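Local coordinates for probable ribosomal RNA small subunit methyltransferase (Thermus thermophilus, PDB 3DMH), which transfers a methyl group from S-adenosylmethionine to the N2 atom of a guanosine in 16S ribosomal RNA, at residues 242-253 with 271-282; 313-324 with 344-354. One frame throughout, in Å; residues are numbered along the deposited sequence.

Interaction 1 of 2, residues 242-253 with 271-282; sequences AGYGALTLPLAR and LQKGLEANALKA. With SAM (S-adenosylmethionine), chain D.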
loop_
_atom_site.group_PDB
_atom_site.type_symbol
_atom_site.label_atom_id
_atom_site.label_comp_id
_atom_site.label_asym_id
_atom_site.label_seq_id
_atom_site.Cartn_x
_atom_site.Cartn_y
_atom_site.Cartn_z
ATOM N N ALA A 242 1.001 -5.506 7.886
ATOM C CA ALA A 242 1.185 -6.978 7.879
ATOM C C ALA A 242 1.672 -7.546 6.546
ATOM O O ALA A 242 2.234 -8.666 6.512
ATOM C CB ALA A 242 -0.118 -7.710 8.339
ATOM N N GLY A 243 1.478 -6.823 5.443
ATOM C CA GLY A 243 1.888 -7.353 4.141
ATOM C C GLY A 243 1.236 -8.686 3.809
ATOM O O GLY A 243 0.088 -8.913 4.212
ATOM N N TYR A 244 1.940 -9.566 3.084
ATOM C CA TYR A 244 1.386 -10.916 2.810
ATOM C C TYR A 244 1.554 -11.902 3.988
ATOM O O TYR A 244 1.197 -13.075 3.886
ATOM C CB TYR A 244 1.949 -11.514 1.516
ATOM C CG TYR A 244 3.434 -11.678 1.534
ATOM C CD1 TYR A 244 4.048 -12.675 2.303
ATOM C CD2 TYR A 244 4.234 -10.838 0.769
ATOM C CE1 TYR A 244 5.435 -12.820 2.300
ATOM C CE2 TYR A 244 5.616 -10.985 0.751
ATOM C CZ TYR A 244 6.202 -11.952 1.528
ATOM O OH TYR A 244 7.562 -12.062 1.517
ATOM N N GLY A 245 2.096 -11.414 5.105
ATOM C CA GLY A 245 2.112 -12.197 6.329
ATOM C C GLY A 245 3.403 -12.817 6.819
ATOM O O GLY A 245 3.352 -13.777 7.586
ATOM N N ALA A 246 4.551 -12.240 6.447
ATOM C CA ALA A 246 5.841 -12.791 6.914
ATOM C C ALA A 246 5.927 -12.886 8.440
ATOM O O ALA A 246 6.481 -13.847 8.968
ATOM C CB ALA A 246 7.018 -11.998 6.355
ATOM N N LEU A 247 5.371 -11.901 9.151
ATOM C CA LEU A 247 5.285 -11.967 10.629
ATOM C C LEU A 247 3.989 -12.630 11.096
ATOM O O LEU A 247 3.971 -13.377 12.079
ATOM C CB LEU A 247 5.397 -10.573 11.259
ATOM C CG LEU A 247 6.621 -9.742 10.864
ATOM C CD1 LEU A 247 6.601 -8.369 11.525
ATOM C CD2 LEU A 247 7.933 -10.463 11.200
ATOM N N THR A 248 2.907 -12.328 10.382
ATOM C CA THR A 248 1.562 -12.756 10.763
ATOM C C THR A 248 1.410 -14.273 10.817
ATOM O O THR A 248 0.878 -14.807 11.784
ATOM C CB THR A 248 0.522 -12.223 9.758
ATOM O OG1 THR A 248 0.869 -10.878 9.348
ATOM C CG2 THR A 248 -0.901 -12.316 10.353
ATOM N N LEU A 249 1.859 -14.952 9.770
ATOM C CA LEU A 249 1.657 -16.410 9.691
ATOM C C LEU A 249 2.415 -17.158 10.785
ATOM O O LEU A 249 1.801 -17.956 11.505
ATOM C CB LEU A 249 1.967 -16.967 8.286
ATOM C CG LEU A 249 0.761 -17.074 7.333
ATOM C CD1 LEU A 249 0.220 -15.708 6.914
ATOM C CD2 LEU A 249 1.123 -17.893 6.099
ATOM N N PRO A 250 3.739 -16.900 10.932
ATOM C CA PRO A 250 4.474 -17.562 12.024
ATOM C C PRO A 250 3.882 -17.274 13.399
ATOM O O PRO A 250 3.744 -18.193 14.195
ATOM C CB PRO A 250 5.879 -16.968 11.908
ATOM C CG PRO A 250 6.008 -16.633 10.475
ATOM C CD PRO A 250 4.647 -16.091 10.102
ATOM N N LEU A 251 3.515 -16.017 13.674
ATOM C CA LEU A 251 2.930 -15.716 14.981
ATOM C C LEU A 251 1.593 -16.439 15.213
ATOM O O LEU A 251 1.316 -16.882 16.337
ATOM C CB LEU A 251 2.819 -14.206 15.209
ATOM C CG LEU A 251 4.183 -13.505 15.343
ATOM C CD1 LEU A 251 3.993 -12.001 15.238
ATOM C CD2 LEU A 251 4.924 -13.888 16.640
ATOM N N ALA A 252 0.785 -16.585 14.159
ATOM C CA ALA A 252 -0.468 -17.360 14.246
ATOM C C ALA A 252 -0.158 -18.828 14.478
ATOM O O ALA A 252 -0.811 -19.491 15.291
ATOM C CB ALA A 252 -1.312 -17.200 12.987
ATOM N N ARG A 253 0.849 -19.324 13.760
ATOM C CA ARG A 253 1.290 -20.720 13.921
ATOM C C ARG A 253 1.769 -21.003 15.351
ATOM O O ARG A 253 1.541 -22.094 15.885
ATOM C CB ARG A 253 2.373 -21.069 12.890
ATOM C CG ARG A 253 2.928 -22.515 12.910
ATOM C CD ARG A 253 1.870 -23.576 12.671
ATOM N NE ARG A 253 1.211 -23.499 11.364
ATOM C CZ ARG A 253 1.764 -23.835 10.199
ATOM N NH1 ARG A 253 3.025 -24.262 10.139
ATOM N NH2 ARG A 253 1.044 -23.742 9.084
ATOM N N LEU A 271 -2.372 -11.745 2.242
ATOM C CA LEU A 271 -2.392 -12.323 3.581
ATOM C C LEU A 271 -3.552 -13.313 3.753
ATOM O O LEU A 271 -3.368 -14.385 4.324
ATOM C CB LEU A 271 -2.493 -11.211 4.622
ATOM C CG LEU A 271 -2.661 -11.631 6.089
ATOM C CD1 LEU A 271 -1.509 -12.560 6.539
ATOM C CD2 LEU A 271 -2.757 -10.397 6.983
ATOM N N GLN A 272 -4.744 -12.949 3.271
ATOM C CA GLN A 272 -5.908 -13.826 3.421
ATOM C C GLN A 272 -5.680 -15.165 2.730
ATOM O O GLN A 272 -6.013 -16.224 3.290
ATOM C CB GLN A 272 -7.170 -13.121 2.904
ATOM C CG GLN A 272 -7.640 -12.027 3.865
ATOM C CD GLN A 272 -8.757 -11.153 3.322
ATOM O OE1 GLN A 272 -9.018 -11.119 2.120
ATOM N NE2 GLN A 272 -9.419 -10.432 4.211
ATOM N N LYS A 273 -5.110 -15.134 1.525
ATOM C CA LYS A 273 -4.856 -16.380 0.784
ATOM C C LYS A 273 -3.788 -17.209 1.488
ATOM O O LYS A 273 -3.922 -18.435 1.592
ATOM C CB LYS A 273 -4.452 -16.113 -0.672
ATOM C CG LYS A 273 -4.278 -17.396 -1.519
ATOM C CD LYS A 273 -4.206 -17.091 -3.002
ATOM C CE LYS A 273 -3.912 -18.352 -3.821
ATOM N NZ LYS A 273 -3.952 -18.073 -5.290
ATOM N N GLY A 274 -2.748 -16.543 1.998
ATOM C CA GLY A 274 -1.694 -17.263 2.733
ATOM C C GLY A 274 -2.204 -17.931 4.002
ATOM O O GLY A 274 -1.871 -19.086 4.274
ATOM N N LEU A 275 -3.021 -17.218 4.780
ATOM C CA LEU A 275 -3.620 -17.814 5.999
ATOM C C LEU A 275 -4.432 -19.066 5.670
ATOM O O LEU A 275 -4.309 -20.115 6.350
ATOM C CB LEU A 275 -4.518 -16.796 6.727
ATOM C CG LEU A 275 -3.774 -15.635 7.404
ATOM C CD1 LEU A 275 -4.726 -14.494 7.706
ATOM C CD2 LEU A 275 -2.992 -16.111 8.659
ATOM N N GLU A 276 -5.233 -18.977 4.609
ATOM C CA GLU A 276 -6.062 -20.099 4.157
ATOM C C GLU A 276 -5.214 -21.279 3.725
ATOM O O GLU A 276 -5.504 -22.429 4.086
ATOM C CB GLU A 276 -6.919 -19.667 2.972
ATOM C CG GLU A 276 -8.029 -18.700 3.321
ATOM C CD GLU A 276 -8.583 -17.968 2.100
ATOM O OE1 GLU A 276 -8.410 -18.476 0.959
ATOM O OE2 GLU A 276 -9.203 -16.891 2.284
ATOM N N ALA A 277 -4.171 -20.989 2.950
ATOM C CA ALA A 277 -3.310 -22.028 2.378
ATOM C C ALA A 277 -2.519 -22.789 3.439
ATOM O O ALA A 277 -2.116 -23.937 3.224
ATOM C CB ALA A 277 -2.359 -21.414 1.358
ATOM N N ASN A 278 -2.295 -22.139 4.580
ATOM C CA ASN A 278 -1.492 -22.716 5.658
ATOM C C ASN A 278 -2.319 -23.263 6.857
ATOM O O ASN A 278 -1.730 -23.522 7.924
ATOM C CB ASN A 278 -0.408 -21.710 6.095
ATOM C CG ASN A 278 0.664 -21.500 5.020
ATOM O OD1 ASN A 278 1.705 -22.171 5.031
ATOM N ND2 ASN A 278 0.396 -20.611 4.060
ATOM N N ALA A 279 -3.669 -23.383 6.688
ATOM C CA ALA A 279 -4.545 -23.872 7.788
ATOM C C ALA A 279 -4.415 -23.057 9.060
ATOM O O ALA A 279 -4.370 -23.557 10.191
ATOM C CB ALA A 279 -4.343 -25.382 8.051
ATOM N N LEU A 280 -4.334 -21.735 8.850
ATOM C CA LEU A 280 -4.121 -20.715 9.934
ATOM C C LEU A 280 -5.199 -19.630 9.997
ATOM O O LEU A 280 -5.743 -19.238 8.966
ATOM C CB LEU A 280 -2.757 -20.020 9.770
ATOM C CG LEU A 280 -1.481 -20.838 10.029
ATOM C CD1 LEU A 280 -0.230 -20.088 9.591
ATOM C CD2 LEU A 280 -1.381 -21.229 11.510
ATOM N N LYS A 281 -5.485 -19.120 11.199
ATOM C CA LYS A 281 -6.518 -18.084 11.383
ATOM C C LYS A 281 -5.934 -16.800 11.954
ATOM O O LYS A 281 -5.183 -16.816 12.931
ATOM C CB LYS A 281 -7.653 -18.583 12.306
ATOM C CG LYS A 281 -8.659 -19.554 11.667
ATOM C CD LYS A 281 -8.105 -20.971 11.578
ATOM C CE LYS A 281 -9.034 -21.892 10.803
ATOM N NZ LYS A 281 -8.275 -23.056 10.276
ATOM N N ALA A 282 -6.293 -15.690 11.323
ATOM C CA ALA A 282 -5.960 -14.349 11.809
ATOM C C ALA A 282 -6.892 -13.345 11.154
ATOM O O ALA A 282 -7.505 -13.634 10.117
ATOM C CB ALA A 282 -4.492 -13.998 11.510
HETATM N N SAM D . 5.053 -7.142 7.694
HETATM C CA SAM D . 5.416 -7.465 6.270
HETATM C C SAM D . 6.761 -8.158 6.250
HETATM O O SAM D . 7.412 -8.115 7.304
HETATM O OXT SAM D . 7.164 -8.692 5.204
HETATM C CB SAM D . 5.508 -6.197 5.417
HETATM C CG SAM D . 6.533 -5.158 5.878
HETATM S SD SAM D . 6.632 -3.759 4.714
HETATM C CE SAM D . 8.282 -3.096 5.082
HETATM C "C5'" SAM D . 5.590 -2.453 5.428
HETATM C "C4'" SAM D . 4.109 -2.702 5.195
HETATM O "O4'" SAM D . 3.454 -1.548 5.715
HETATM C "C3'" SAM D . 3.700 -2.857 3.724
HETATM O "O3'" SAM D . 2.985 -4.066 3.501
HETATM C "C2'" SAM D . 2.852 -1.608 3.463
HETATM O "O2'" SAM D . 1.844 -1.754 2.481
HETATM C "C1'" SAM D . 2.331 -1.361 4.877
HETATM N N9 SAM D . 1.803 -0.018 5.028
HETATM C C8 SAM D . 2.205 1.158 4.399
HETATM N N7 SAM D . 1.453 2.187 4.863
HETATM C C5 SAM D . 0.558 1.666 5.774
HETATM C C6 SAM D . -0.478 2.222 6.533
HETATM N N6 SAM D . -0.786 3.523 6.444
HETATM N N1 SAM D . -1.186 1.385 7.365
HETATM C C2 SAM D . -0.907 0.039 7.448
HETATM N N3 SAM D . 0.077 -0.550 6.663
HETATM C C4 SAM D . 0.787 0.277 5.864
HETATM O O HOH W 1 2.091 -24.076 6.799
#
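Arg253 NH2 is gripped twice by Asn278: directly through the backbone O, 3.0 Å away, and through water 1, which bridges to Asn278 OD1. The direct bond is bent (139° at the hydrogen) but lies in the carbonyl plane on a lone pair and close to the guanidinium plane. Asn278 ND2 in turn donates almost straight to Gly274 O at 2.7 Å and is also bonded to Thr199 O, which fixes the rotation of the amide. Ala279, at positive phi, closes helix 265-277 in a Schellman motif that brings Leu280 back, its CD2 at the guanidinium edge 3.4 Å from Arg253 NE. A leucine in place of Arg253 would probably leave Asn278 O without its donor and water 1 held from the asparagine side alone. Deeper in, Leu249 CD1 packs on Leu271 CD1 (3.6 Å) and Leu275 CD2 (3.7 Å). Leu271, its CG trans to the backbone N (chi1 174°), presses CD1 onto Gly245 CA at 3.6 Å, where a beta carbon would clash. Gly243 and Gly245 belong to the glycine-rich cofactor loop of Rossmann-fold methyltransferases, whose Ala242 O accepts a weak bond from the S-adenosylmethionine N. The contact thus joins the loop after strand 236-240 and helix 248-253 to helix 265-277, with strand 257-262 beneath Thr248 and Ala282, strand 196-202 against Arg253 and helix 214-227 flanking Leu247 and Leu251.

Interaction 2 of 2, residues 313-324 with 344-354; sequences AVILDVAQAFVN and LKYEPLLEEKF. With SAM (S-adenosylmethionine), chain D.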
loop_
_atom_site.group_PDB
_atom_site.type_symbol
_atom_site.label_atom_id
_atom_site.label_comp_id
_atom_site.label_asym_id
_atom_site.label_seq_id
_atom_site.Cartn_x
_atom_site.Cartn_y
_atom_site.Cartn_z
ATOM N N ALA A 313 16.803 8.977 4.549
ATOM C CA ALA A 313 17.454 9.095 5.845
ATOM C C ALA A 313 16.447 9.500 6.920
ATOM O O ALA A 313 16.806 9.621 8.093
ATOM C CB ALA A 313 18.585 10.108 5.770
ATOM N N VAL A 314 15.187 9.685 6.510
ATOM C CA VAL A 314 14.143 10.172 7.398
ATOM C C VAL A 314 13.089 9.094 7.559
ATOM O O VAL A 314 12.820 8.346 6.623
ATOM C CB VAL A 314 13.450 11.473 6.881
ATOM C CG1 VAL A 314 14.469 12.620 6.718
ATOM C CG2 VAL A 314 12.666 11.213 5.585
ATOM N N ILE A 315 12.519 9.029 8.752
ATOM C CA ILE A 315 11.444 8.070 9.053
ATOM C C ILE A 315 10.125 8.576 8.454
ATOM O O ILE A 315 9.750 9.736 8.645
ATOM C CB ILE A 315 11.367 7.800 10.573
ATOM C CG1 ILE A 315 12.646 7.089 11.045
ATOM C CG2 ILE A 315 10.120 6.949 10.957
ATOM C CD1 ILE A 315 12.816 7.090 12.556
ATOM N N LEU A 316 9.437 7.711 7.719
ATOM C CA LEU A 316 8.163 8.096 7.086
ATOM C C LEU A 316 7.106 8.436 8.132
ATOM O O LEU A 316 7.090 7.839 9.217
ATOM C CB LEU A 316 7.662 6.963 6.183
ATOM C CG LEU A 316 8.515 6.577 4.972
ATOM C CD1 LEU A 316 7.884 5.369 4.297
ATOM C CD2 LEU A 316 8.642 7.735 3.989
ATOM N N ASP A 317 6.184 9.342 7.783
ATOM C CA ASP A 317 5.047 9.653 8.649
ATOM C C ASP A 317 4.298 8.387 9.112
ATOM O O ASP A 317 3.942 8.277 10.277
ATOM C CB ASP A 317 4.036 10.537 7.910
ATOM C CG ASP A 317 4.532 11.941 7.675
ATOM O OD1 ASP A 317 5.477 12.384 8.372
ATOM O OD2 ASP A 317 3.956 12.615 6.780
ATOM N N VAL A 318 4.049 7.444 8.196
ATOM C CA VAL A 318 3.351 6.201 8.563
ATOM C C VAL A 318 4.122 5.439 9.627
ATOM O O VAL A 318 3.535 4.947 10.606
ATOM C CB VAL A 318 3.091 5.283 7.341
ATOM C CG1 VAL A 318 2.578 3.902 7.766
ATOM C CG2 VAL A 318 2.108 5.961 6.357
ATOM N N ALA A 319 5.441 5.335 9.420
ATOM C CA ALA A 319 6.294 4.589 10.344
ATOM C C ALA A 319 6.333 5.242 11.733
ATOM O O ALA A 319 6.294 4.559 12.750
ATOM C CB ALA A 319 7.688 4.424 9.766
ATOM N N GLN A 320 6.358 6.572 11.772
ATOM C CA GLN A 320 6.274 7.283 13.048
ATOM C C GLN A 320 4.922 7.001 13.717
ATOM O O GLN A 320 4.862 6.746 14.916
ATOM C CB GLN A 320 6.463 8.779 12.805
ATOM C CG GLN A 320 6.618 9.609 14.053
ATOM C CD GLN A 320 7.077 11.029 13.722
ATOM O OE1 GLN A 320 7.722 11.261 12.691
ATOM N NE2 GLN A 320 6.746 11.979 14.592
ATOM N N ALA A 321 3.835 7.020 12.931
ATOM C CA ALA A 321 2.523 6.672 13.456
ATOM C C ALA A 321 2.466 5.255 14.024
ATOM O O ALA A 321 1.783 5.006 15.027
ATOM C CB ALA A 321 1.453 6.862 12.382
ATOM N N PHE A 322 3.176 4.320 13.392
ATOM C CA PHE A 322 3.218 2.946 13.875
ATOM C C PHE A 322 3.732 2.923 15.311
ATOM O O PHE A 322 3.179 2.226 16.158
ATOM C CB PHE A 322 4.149 2.100 13.000
ATOM C CG PHE A 322 3.507 1.542 11.748
ATOM C CD1 PHE A 322 2.265 1.984 11.276
ATOM C CD2 PHE A 322 4.187 0.558 11.024
ATOM C CE1 PHE A 322 1.733 1.414 10.124
ATOM C CE2 PHE A 322 3.667 0.005 9.885
ATOM C CZ PHE A 322 2.426 0.430 9.428
ATOM N N VAL A 323 4.795 3.691 15.575
ATOM C CA VAL A 323 5.370 3.722 16.925
ATOM C C VAL A 323 4.381 4.331 17.911
ATOM O O VAL A 323 4.180 3.779 18.979
ATOM C CB VAL A 323 6.664 4.519 16.942
ATOM C CG1 VAL A 323 7.221 4.656 18.383
ATOM C CG2 VAL A 323 7.669 3.830 16.072
ATOM N N ASN A 324 3.760 5.452 17.533
ATOM C CA ASN A 324 2.807 6.121 18.439
ATOM C C ASN A 324 1.628 5.201 18.713
ATOM O O ASN A 324 1.162 5.084 19.852
ATOM C CB ASN A 324 2.300 7.445 17.850
ATOM C CG ASN A 324 3.417 8.447 17.602
ATOM O OD1 ASN A 324 4.499 8.357 18.181
ATOM N ND2 ASN A 324 3.154 9.413 16.726
ATOM N N LEU A 344 18.261 4.390 10.775
ATOM C CA LEU A 344 17.025 5.156 10.948
ATOM C C LEU A 344 16.820 5.477 12.427
ATOM O O LEU A 344 16.975 4.613 13.298
ATOM C CB LEU A 344 15.811 4.448 10.332
ATOM C CG LEU A 344 15.801 4.352 8.801
ATOM C CD1 LEU A 344 14.657 3.455 8.343
ATOM C CD2 LEU A 344 15.700 5.746 8.165
ATOM N N LYS A 345 16.463 6.724 12.700
ATOM C CA LYS A 345 16.498 7.261 14.052
ATOM C C LYS A 345 15.258 6.919 14.890
ATOM O O LYS A 345 14.573 7.802 15.400
ATOM C CB LYS A 345 16.773 8.769 13.998
ATOM C CG LYS A 345 18.062 9.102 13.271
ATOM C CD LYS A 345 18.249 10.599 13.110
ATOM C CE LYS A 345 19.443 10.897 12.223
ATOM N NZ LYS A 345 19.578 12.362 11.949
ATOM N N TYR A 346 14.988 5.629 15.052
ATOM C CA TYR A 346 13.823 5.184 15.844
ATOM C C TYR A 346 14.031 5.313 17.346
ATOM O O TYR A 346 13.073 5.453 18.097
ATOM C CB TYR A 346 13.459 3.741 15.510
ATOM C CG TYR A 346 12.710 3.602 14.214
ATOM C CD1 TYR A 346 11.351 3.886 14.142
ATOM C CD2 TYR A 346 13.358 3.174 13.061
ATOM C CE1 TYR A 346 10.667 3.759 12.939
ATOM C CE2 TYR A 346 12.684 3.051 11.850
ATOM C CZ TYR A 346 11.340 3.338 11.803
ATOM O OH TYR A 346 10.680 3.196 10.593
ATOM N N GLU A 347 15.287 5.264 17.773
ATOM C CA GLU A 347 15.626 5.281 19.193
ATOM C C GLU A 347 14.958 6.429 19.948
ATOM O O GLU A 347 14.276 6.172 20.942
ATOM C CB GLU A 347 17.144 5.304 19.388
ATOM C CG GLU A 347 17.823 4.004 19.005
ATOM C CD GLU A 347 18.156 3.893 17.529
ATOM O OE1 GLU A 347 17.844 4.817 16.745
ATOM O OE2 GLU A 347 18.755 2.867 17.159
ATOM N N PRO A 348 15.145 7.687 19.485
ATOM C CA PRO A 348 14.475 8.778 20.210
ATOM C C PRO A 348 12.952 8.664 20.256
ATOM O O PRO A 348 12.347 9.065 21.258
ATOM C CB PRO A 348 14.905 10.043 19.451
ATOM C CG PRO A 348 15.458 9.574 18.157
ATOM C CD PRO A 348 15.989 8.198 18.388
ATOM N N LEU A 349 12.341 8.127 19.199
ATOM C CA LEU A 349 10.884 7.940 19.155
ATOM C C LEU A 349 10.400 6.941 20.201
ATOM O O LEU A 349 9.392 7.179 20.883
ATOM C CB LEU A 349 10.406 7.473 17.767
ATOM C CG LEU A 349 10.701 8.292 16.511
ATOM C CD1 LEU A 349 10.040 7.621 15.300
ATOM C CD2 LEU A 349 10.228 9.732 16.643
ATOM N N LEU A 350 11.116 5.822 20.336
ATOM C CA LEU A 350 10.741 4.816 21.325
ATOM C C LEU A 350 10.956 5.326 22.752
ATOM O O LEU A 350 10.141 5.069 23.632
ATOM C CB LEU A 350 11.470 3.482 21.073
ATOM C CG LEU A 350 10.757 2.517 20.100
ATOM C CD1 LEU A 350 10.921 2.930 18.630
ATOM C CD2 LEU A 350 11.308 1.090 20.300
ATOM N N GLU A 351 12.041 6.068 22.959
ATOM C CA GLU A 351 12.318 6.686 24.251
ATOM C C GLU A 351 11.206 7.657 24.654
ATOM O O GLU A 351 10.758 7.656 25.806
ATOM C CB GLU A 351 13.660 7.408 24.200
ATOM C CG GLU A 351 14.331 7.529 25.533
ATOM C CD GLU A 351 15.824 7.388 25.405
ATOM O OE1 GLU A 351 16.326 6.256 25.583
ATOM O OE2 GLU A 351 16.495 8.401 25.103
ATOM N N GLU A 352 10.757 8.472 23.705
ATOM C CA GLU A 352 9.696 9.438 23.972
ATOM C C GLU A 352 8.367 8.748 24.288
ATOM O O GLU A 352 7.640 9.172 25.187
ATOM C CB GLU A 352 9.536 10.388 22.786
ATOM C CG GLU A 352 8.470 11.462 22.982
ATOM C CD GLU A 352 7.888 11.961 21.678
ATOM O OE1 GLU A 352 8.267 11.448 20.596
ATOM O OE2 GLU A 352 7.031 12.868 21.733
ATOM N N LYS A 353 8.053 7.678 23.560
ATOM C CA LYS A 353 6.733 7.058 23.680
ATOM C C LYS A 353 6.607 5.962 24.744
ATOM O O LYS A 353 5.509 5.736 25.267
ATOM C CB LYS A 353 6.242 6.550 22.322
ATOM C CG LYS A 353 6.037 7.639 21.269
ATOM C CD LYS A 353 4.866 8.563 21.616
ATOM C CE LYS A 353 4.940 9.857 20.809
ATOM N NZ LYS A 353 3.723 10.683 20.991
ATOM N N PHE A 354 7.718 5.286 25.047
ATOM C CA PHE A 354 7.737 4.180 26.004
ATOM C C PHE A 354 8.529 4.511 27.271
ATOM O O PHE A 354 8.314 3.899 28.322
ATOM C CB PHE A 354 8.311 2.913 25.356
ATOM C CG PHE A 354 7.395 2.270 24.350
ATOM C CD1 PHE A 354 6.452 1.326 24.751
ATOM C CD2 PHE A 354 7.490 2.599 23.001
ATOM C CE1 PHE A 354 5.603 0.717 23.820
ATOM C CE2 PHE A 354 6.657 1.995 22.062
ATOM C CZ PHE A 354 5.710 1.047 22.478
HETATM N N SAM D . 5.053 -7.142 7.694
HETATM C CA SAM D . 5.416 -7.465 6.270
HETATM C C SAM D . 6.761 -8.158 6.250
HETATM O O SAM D . 7.412 -8.115 7.304
HETATM O OXT SAM D . 7.164 -8.692 5.204
HETATM C CB SAM D . 5.508 -6.197 5.417
HETATM C CG SAM D . 6.533 -5.158 5.878
HETATM S SD SAM D . 6.632 -3.759 4.714
HETATM C CE SAM D . 8.282 -3.096 5.082
HETATM C "C5'" SAM D . 5.590 -2.453 5.428
HETATM C "C4'" SAM D . 4.109 -2.702 5.195
HETATM O "O4'" SAM D . 3.454 -1.548 5.715
HETATM C "C3'" SAM D . 3.700 -2.857 3.724
HETATM O "O3'" SAM D . 2.985 -4.066 3.501
HETATM C "C2'" SAM D . 2.852 -1.608 3.463
HETATM O "O2'" SAM D . 1.844 -1.754 2.481
HETATM C "C1'" SAM D . 2.331 -1.361 4.877
HETATM N N9 SAM D . 1.803 -0.018 5.028
HETATM C C8 SAM D . 2.205 1.158 4.399
HETATM N N7 SAM D . 1.453 2.187 4.863
HETATM C C5 SAM D . 0.558 1.666 5.774
HETATM C C6 SAM D . -0.478 2.222 6.533
HETATM N N6 SAM D . -0.786 3.523 6.444
HETATM N N1 SAM D . -1.186 1.385 7.365
HETATM C C2 SAM D . -0.907 0.039 7.448
HETATM N N3 SAM D . 0.077 -0.550 6.663
HETATM C C4 SAM D . 0.787 0.277 5.864
HETATM O O HOH W 2 15.960 8.619 10.632
HETATM O O HOH W 3 10.467 4.906 7.691
#
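Leu344 enters the contact with CD2 against the backbone of Ala313, 4.0 Å from its C atom, and CB near Ile315 CG1, while its side chain also touches the bound guanosine. At Lys345, the centre of an inverse gamma turn, the backbone N is linked to Ala313 O by water 2. Tyr346 follows with the main aromatic contact. Ile315 CD1 stands over the middle of its ring in a CH-pi interaction, 3.7 Å from the centroid and only 6° off the normal, and Ile315 CG2 lies 3.8 Å from Tyr346 CE1. Ala319 CB meets the ring at its edge, 3.3 Å from Tyr346 OH, and water 3 joins this hydroxyl weakly to Leu316 N. Helices 317-329 and 346-354 follow successive parallel strands, 299-304 and 334-340, of the Rossmann-like methyltransferase sheet; the axes of their segments 317-324 and 346-354 come within 10.2 Å, 33° from parallel. On the first, Val318 CG1 and the edge of the Phe322 ring line the adenine of S-adenosylmethionine. Leu349 then places CD1 between Ile315 CD1, 3.9 Å away, and Gln320 CG. Leu350 CD1 touches Val323 CG1 at 4.1 Å, and Val323 sits as a knob in the hole formed by Tyr346, Leu349, Leu350 and Lys353. The Lys353 chain, bent at chi2 (-68°), runs its methylenes past the amide of Asn324, with CE 3.1 Å from Asn324 OD1; its ammonium has a long, weak ion pair with a sulfate ion probably from the crystallisation liquor. Phe354 lies by Val323 O, its ring meeting that of Phe336.

How the interactions relate
Both contacts pair helices that follow parallel strands of one methyltransferase sheet, but they share no helix and belong to different parts of it. The helices of interaction 1 come after strands 236-240 and 257-262, those of interaction 2 after 299-304 and 334-340; their centres lie 26 Å apart. The first is largely buried, with leucines at its heart and a polar latch of arginine, asparagine and water at its outer end. The second is partly buried; it has no direct hydrogen bond across it and relies on an aromatic face and a knob-into-hole fit. S-adenosylmethionine lies between them, its methionine end at 242-253 and its adenine at 313-324, while interaction 2 alone reaches the guanosine.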